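PDB 6G5O: cytochrome P450 from Zobellia galactanivorans, which belongs to the cytochrome P450 superfamily and binds haem as protoporphyrin IX containing iron within its largely helical fold. Local coordinates for residues Glu121-Arg133 and Gly221-Ile233. Residues are numbered along the deposited sequence; the frame is centred on the assembly and turned at random.
Sequences EVVTDFALRLQSR and GRDTVINAVTNSI. With HEM (protoporphyrin IX containing Fe), chain C.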
# COMPACT_ATOMS: atom_id res chain seq x y z
N GLU A 121 4.35 19.79 -8.63
CA GLU A 121 3.40 19.32 -7.67
C GLU A 121 3.63 17.80 -7.57
O GLU A 121 3.29 17.06 -8.48
CB GLU A 121 1.95 19.67 -8.08
CG GLU A 121 0.97 19.57 -6.91
CD GLU A 121 0.64 18.12 -6.57
OE1 GLU A 121 0.08 17.41 -7.44
OE2 GLU A 121 0.94 17.67 -5.44
N VAL A 122 4.20 17.36 -6.45
CA VAL A 122 4.67 15.97 -6.30
C VAL A 122 3.57 14.90 -6.44
O VAL A 122 3.78 13.90 -7.11
CB VAL A 122 5.43 15.77 -4.98
CG1 VAL A 122 5.77 14.30 -4.74
CG2 VAL A 122 6.71 16.59 -5.01
N VAL A 123 2.42 15.10 -5.83
CA VAL A 123 1.40 14.06 -5.83
C VAL A 123 0.98 13.63 -7.24
O VAL A 123 1.04 12.43 -7.56
CB VAL A 123 0.15 14.47 -5.04
CG1 VAL A 123 -0.91 13.38 -5.12
CG2 VAL A 123 0.54 14.66 -3.61
N THR A 124 0.58 14.60 -8.08
CA THR A 124 0.10 14.32 -9.45
C THR A 124 1.20 14.29 -10.52
O THR A 124 1.26 13.35 -11.32
CB THR A 124 -0.99 15.32 -9.84
OG1 THR A 124 -2.04 15.21 -8.89
CG2 THR A 124 -1.57 15.03 -11.23
N ASP A 125 2.07 15.30 -10.53
CA ASP A 125 3.10 15.41 -11.57
C ASP A 125 4.27 14.45 -11.39
O ASP A 125 5.03 14.24 -12.33
CB ASP A 125 3.69 16.84 -11.64
CG ASP A 125 2.63 17.94 -11.93
OD1 ASP A 125 1.44 17.63 -12.23
OD2 ASP A 125 3.02 19.13 -11.84
N PHE A 126 4.45 13.91 -10.19
CA PHE A 126 5.60 13.04 -9.93
C PHE A 126 5.15 11.63 -9.46
O PHE A 126 5.40 10.66 -10.11
CB PHE A 126 6.57 13.70 -8.93
CG PHE A 126 7.84 12.93 -8.72
CD1 PHE A 126 7.84 11.76 -7.99
CD2 PHE A 126 9.02 13.38 -9.26
CE1 PHE A 126 9.00 11.04 -7.81
CE2 PHE A 126 10.19 12.67 -9.07
CZ PHE A 126 10.17 11.50 -8.34
N ALA A 127 4.46 11.54 -8.33
CA ALA A 127 4.13 10.26 -7.73
C ALA A 127 3.16 9.42 -8.58
O ALA A 127 3.43 8.24 -8.82
CB ALA A 127 3.57 10.49 -6.34
N LEU A 128 2.09 10.04 -9.06
CA LEU A 128 1.12 9.38 -9.95
C LEU A 128 1.74 8.89 -11.26
O LEU A 128 1.42 7.80 -11.75
CB LEU A 128 -0.04 10.32 -10.25
CG LEU A 128 -1.06 9.89 -11.30
CD1 LEU A 128 -1.82 8.63 -10.90
CD2 LEU A 128 -2.06 11.02 -11.54
N ARG A 129 2.64 9.68 -11.83
CA ARG A 129 3.37 9.28 -13.04
C ARG A 129 4.32 8.09 -12.79
O ARG A 129 4.38 7.17 -13.59
CB ARG A 129 4.22 10.43 -13.59
CG ARG A 129 3.63 11.28 -14.73
CD ARG A 129 2.70 12.35 -14.22
NE ARG A 129 2.25 13.29 -15.23
CZ ARG A 129 1.06 13.90 -15.22
NH1 ARG A 129 0.16 13.70 -14.25
NH2 ARG A 129 0.74 14.76 -16.20
N LEU A 130 5.14 8.17 -11.74
CA LEU A 130 6.02 7.08 -11.40
C LEU A 130 5.21 5.78 -11.12
O LEU A 130 5.53 4.73 -11.65
CB LEU A 130 6.86 7.49 -10.19
CG LEU A 130 8.01 6.62 -9.70
CD1 LEU A 130 8.78 7.37 -8.62
CD2 LEU A 130 7.49 5.32 -9.13
N GLN A 131 4.15 5.87 -10.34
CA GLN A 131 3.32 4.70 -9.97
C GLN A 131 2.68 4.01 -11.18
O GLN A 131 2.83 2.79 -11.35
CB GLN A 131 2.25 5.11 -8.94
CG GLN A 131 1.31 3.99 -8.47
CD GLN A 131 0.04 3.86 -9.32
OE1 GLN A 131 -0.47 4.85 -9.78
NE2 GLN A 131 -0.48 2.63 -9.48
N SER A 132 2.05 4.81 -12.05
CA SER A 132 1.44 4.33 -13.29
C SER A 132 2.45 3.72 -14.25
O SER A 132 2.18 2.68 -14.92
CB SER A 132 0.75 5.51 -13.99
OG SER A 132 -0.32 5.99 -13.21
N ARG A 133 3.61 4.37 -14.40
CA ARG A 133 4.60 3.79 -15.27
C ARG A 133 5.15 2.48 -14.69
O ARG A 133 5.33 1.49 -15.41
CB ARG A 133 5.71 4.79 -15.58
CG ARG A 133 5.21 5.92 -16.44
CD ARG A 133 6.24 7.02 -16.62
NE ARG A 133 5.60 8.19 -17.22
CZ ARG A 133 6.16 9.41 -17.28
NH1 ARG A 133 7.41 9.64 -16.81
NH2 ARG A 133 5.46 10.40 -17.82
N GLY A 221 -2.39 -1.05 -4.86
CA GLY A 221 -1.13 -0.42 -5.08
C GLY A 221 -1.17 1.04 -5.51
O GLY A 221 -0.13 1.62 -5.81
N ARG A 222 -2.36 1.63 -5.62
CA ARG A 222 -2.45 2.97 -6.20
C ARG A 222 -2.13 4.07 -5.17
O ARG A 222 -1.07 4.68 -5.25
CB ARG A 222 -3.83 3.21 -6.86
CG ARG A 222 -3.82 4.44 -7.76
CD ARG A 222 -4.98 4.39 -8.74
NE ARG A 222 -5.18 5.67 -9.43
CZ ARG A 222 -4.47 6.10 -10.47
NH1 ARG A 222 -3.46 5.38 -10.98
NH2 ARG A 222 -4.78 7.27 -10.99
N ASP A 223 -3.02 4.27 -4.20
CA ASP A 223 -2.84 5.28 -3.15
C ASP A 223 -1.67 4.97 -2.22
O ASP A 223 -0.91 5.87 -1.83
CB ASP A 223 -4.09 5.36 -2.28
CG ASP A 223 -5.25 6.08 -2.98
OD1 ASP A 223 -5.04 6.60 -4.11
OD2 ASP A 223 -6.36 6.12 -2.37
N THR A 224 -1.55 3.69 -1.84
CA THR A 224 -0.43 3.28 -1.00
C THR A 224 0.95 3.70 -1.60
O THR A 224 1.75 4.34 -0.93
CB THR A 224 -0.45 1.77 -0.79
OG1 THR A 224 -0.48 1.12 -2.06
CG2 THR A 224 -1.63 1.32 0.03
N VAL A 225 1.21 3.33 -2.84
CA VAL A 225 2.47 3.71 -3.48
C VAL A 225 2.58 5.24 -3.68
O VAL A 225 3.67 5.81 -3.50
CB VAL A 225 2.68 2.98 -4.84
CG1 VAL A 225 3.83 3.57 -5.64
CG2 VAL A 225 2.88 1.48 -4.64
N ILE A 226 1.47 5.88 -4.07
CA ILE A 226 1.51 7.33 -4.30
C ILE A 226 1.88 8.08 -2.99
O ILE A 226 2.70 9.00 -3.01
CB ILE A 226 0.20 7.86 -4.91
CG1 ILE A 226 0.04 7.40 -6.35
CG2 ILE A 226 0.22 9.39 -4.96
CD1 ILE A 226 -1.34 7.63 -6.93
N ASN A 227 1.29 7.65 -1.89
CA ASN A 227 1.58 8.22 -0.57
C ASN A 227 3.00 7.90 -0.04
O ASN A 227 3.68 8.80 0.48
CB ASN A 227 0.53 7.80 0.44
CG ASN A 227 -0.77 8.57 0.27
OD1 ASN A 227 -0.76 9.74 -0.20
ND2 ASN A 227 -1.90 7.92 0.60
N ALA A 228 3.48 6.66 -0.21
CA ALA A 228 4.86 6.32 0.15
C ALA A 228 5.87 7.17 -0.61
O ALA A 228 6.87 7.63 -0.05
CB ALA A 228 5.14 4.84 -0.11
N VAL A 229 5.65 7.33 -1.91
CA VAL A 229 6.60 8.08 -2.73
C VAL A 229 6.63 9.55 -2.30
O VAL A 229 7.70 10.15 -2.13
CB VAL A 229 6.28 7.93 -4.23
CG1 VAL A 229 7.02 8.95 -5.08
CG2 VAL A 229 6.64 6.54 -4.70
N THR A 230 5.44 10.10 -2.11
CA THR A 230 5.27 11.52 -1.79
C THR A 230 5.82 11.81 -0.38
O THR A 230 6.61 12.75 -0.21
CB THR A 230 3.81 11.94 -1.91
OG1 THR A 230 3.37 11.71 -3.26
CG2 THR A 230 3.64 13.43 -1.59
N ASN A 231 5.45 10.97 0.59
CA ASN A 231 5.93 11.11 1.96
C ASN A 231 7.45 10.99 2.08
O ASN A 231 8.06 11.69 2.91
CB ASN A 231 5.21 10.15 2.90
CG ASN A 231 3.73 10.52 3.09
OD1 ASN A 231 3.31 11.60 2.70
ND2 ASN A 231 2.93 9.60 3.67
N SER A 232 8.06 10.15 1.24
CA SER A 232 9.50 9.98 1.25
C SER A 232 10.24 11.24 0.80
O SER A 232 11.32 11.58 1.32
CB SER A 232 9.90 8.81 0.38
OG SER A 232 9.32 7.63 0.91
N ILE A 233 9.71 11.91 -0.21
CA ILE A 233 10.36 13.08 -0.76
C ILE A 233 10.22 14.24 0.24
O ILE A 233 11.20 14.94 0.55
CB ILE A 233 9.78 13.44 -2.13
CG1 ILE A 233 10.17 12.36 -3.15
CG2 ILE A 233 10.30 14.79 -2.60
CD1 ILE A 233 9.21 12.34 -4.33
CHA HEM C . -2.27 -6.78 1.02
CHB HEM C . -0.09 -2.68 2.35
CHC HEM C . 1.38 -1.94 -2.17
CHD HEM C . -1.28 -5.65 -3.61
C1A HEM C . -1.78 -5.73 1.77
C2A HEM C . -1.95 -5.59 3.18
C3A HEM C . -1.34 -4.47 3.52
C4A HEM C . -0.78 -3.87 2.37
CMA HEM C . -1.26 -3.96 4.93
CAA HEM C . -2.64 -6.54 4.16
CBA HEM C . -4.15 -6.41 4.02
CGA HEM C . -4.86 -7.41 4.91
O1A HEM C . -6.01 -7.73 4.63
O2A HEM C . -4.34 -7.93 5.91
C1B HEM C . 0.50 -2.13 1.24
C2B HEM C . 1.36 -1.01 1.32
C3B HEM C . 1.78 -0.77 0.03
C4B HEM C . 1.13 -1.82 -0.81
CMB HEM C . 1.68 -0.23 2.56
CAB HEM C . 2.70 0.21 -0.55
CBB HEM C . 3.51 1.00 0.13
C1C HEM C . 0.80 -2.89 -2.98
C2C HEM C . 0.87 -2.91 -4.37
C3C HEM C . 0.06 -3.94 -4.79
C4C HEM C . -0.47 -4.54 -3.62
CMC HEM C . 1.67 -2.01 -5.24
CAC HEM C . -0.18 -4.40 -6.16
CBC HEM C . 0.32 -3.90 -7.29
C1D HEM C . -1.71 -6.28 -2.43
C2D HEM C . -2.47 -7.54 -2.45
C3D HEM C . -2.74 -7.88 -1.18
C4D HEM C . -2.18 -6.79 -0.38
CMD HEM C . -2.81 -8.30 -3.69
CAD HEM C . -3.50 -9.11 -0.70
CBD HEM C . -2.62 -10.29 -0.24
CGD HEM C . -3.50 -11.50 0.14
O1D HEM C . -4.76 -11.36 0.33
O2D HEM C . -3.02 -12.67 0.29
NA HEM C . -1.09 -4.63 1.28
NB HEM C . 0.39 -2.56 -0.02
NC HEM C . -0.03 -3.85 -2.52
ND HEM C . -1.56 -5.90 -1.17
FE HEM C . -0.63 -4.32 -0.60
O HOH W 1 0.95 0.17 -8.33
O HOH W 2 -2.41 -2.95 -0.63
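Ala-127 and Ile-226 mark the crossing of helices 122-133 and 223-233, whose axes come within 8.8 Å and run at 127° to each other, with CA atoms of these two residues 5.2 Å apart. The small methyl of Ala-127 suits so close an approach: its CB lies 3.8 Å from Ile-226 CG2 and also meets Val-229 CG1. Ile-226 is a knob in a hole formed by Val-123, Ala-127, Leu-128 and Gln-131; its branched chain spreads, CG2 going to Ala-127 while CD1 reaches Leu-128 and Gln-131. Thr-230 shows how a hydroxyl can be buried between helices, since its OG1 turns back along its own helix to donate to Ile-226 O at 2.8 Å. The same rotation (chi1 -60°) sets CG2 anti to the backbone N, where it packs on Val-122 and Val-123. Beyond it, Phe-126 CE1 touches Ile-233 CD1 at 3.7 Å, and Val-229 CG1 approaches the edge of the ring. In the P450 fold, helix 223-233 probably corresponds to the C-terminal part of the long helix, named with the letter I, that passes over the haem, and its other flank carries Thr-224, whose CB is 3.5 Å from HEM C3B. Gly-221, with only hydrogens on CA, lets the backbone come to 3.2 Å between its CA and HEM CMC. At the N-terminal end of helix 223-233, Gln-131, bent at chi2 (-91°), lays CG against Val-225 CG1 and sends NE2 to a water that bridges to Gly-221 O, giving each polar atom a partner. Its OE1 meets Arg-222 NH1 at too poor an angle to bond. The extended chain of Arg-222 instead carries the guanidinium past Leu-128 CD1, and NH2 donates to Gly-153 O.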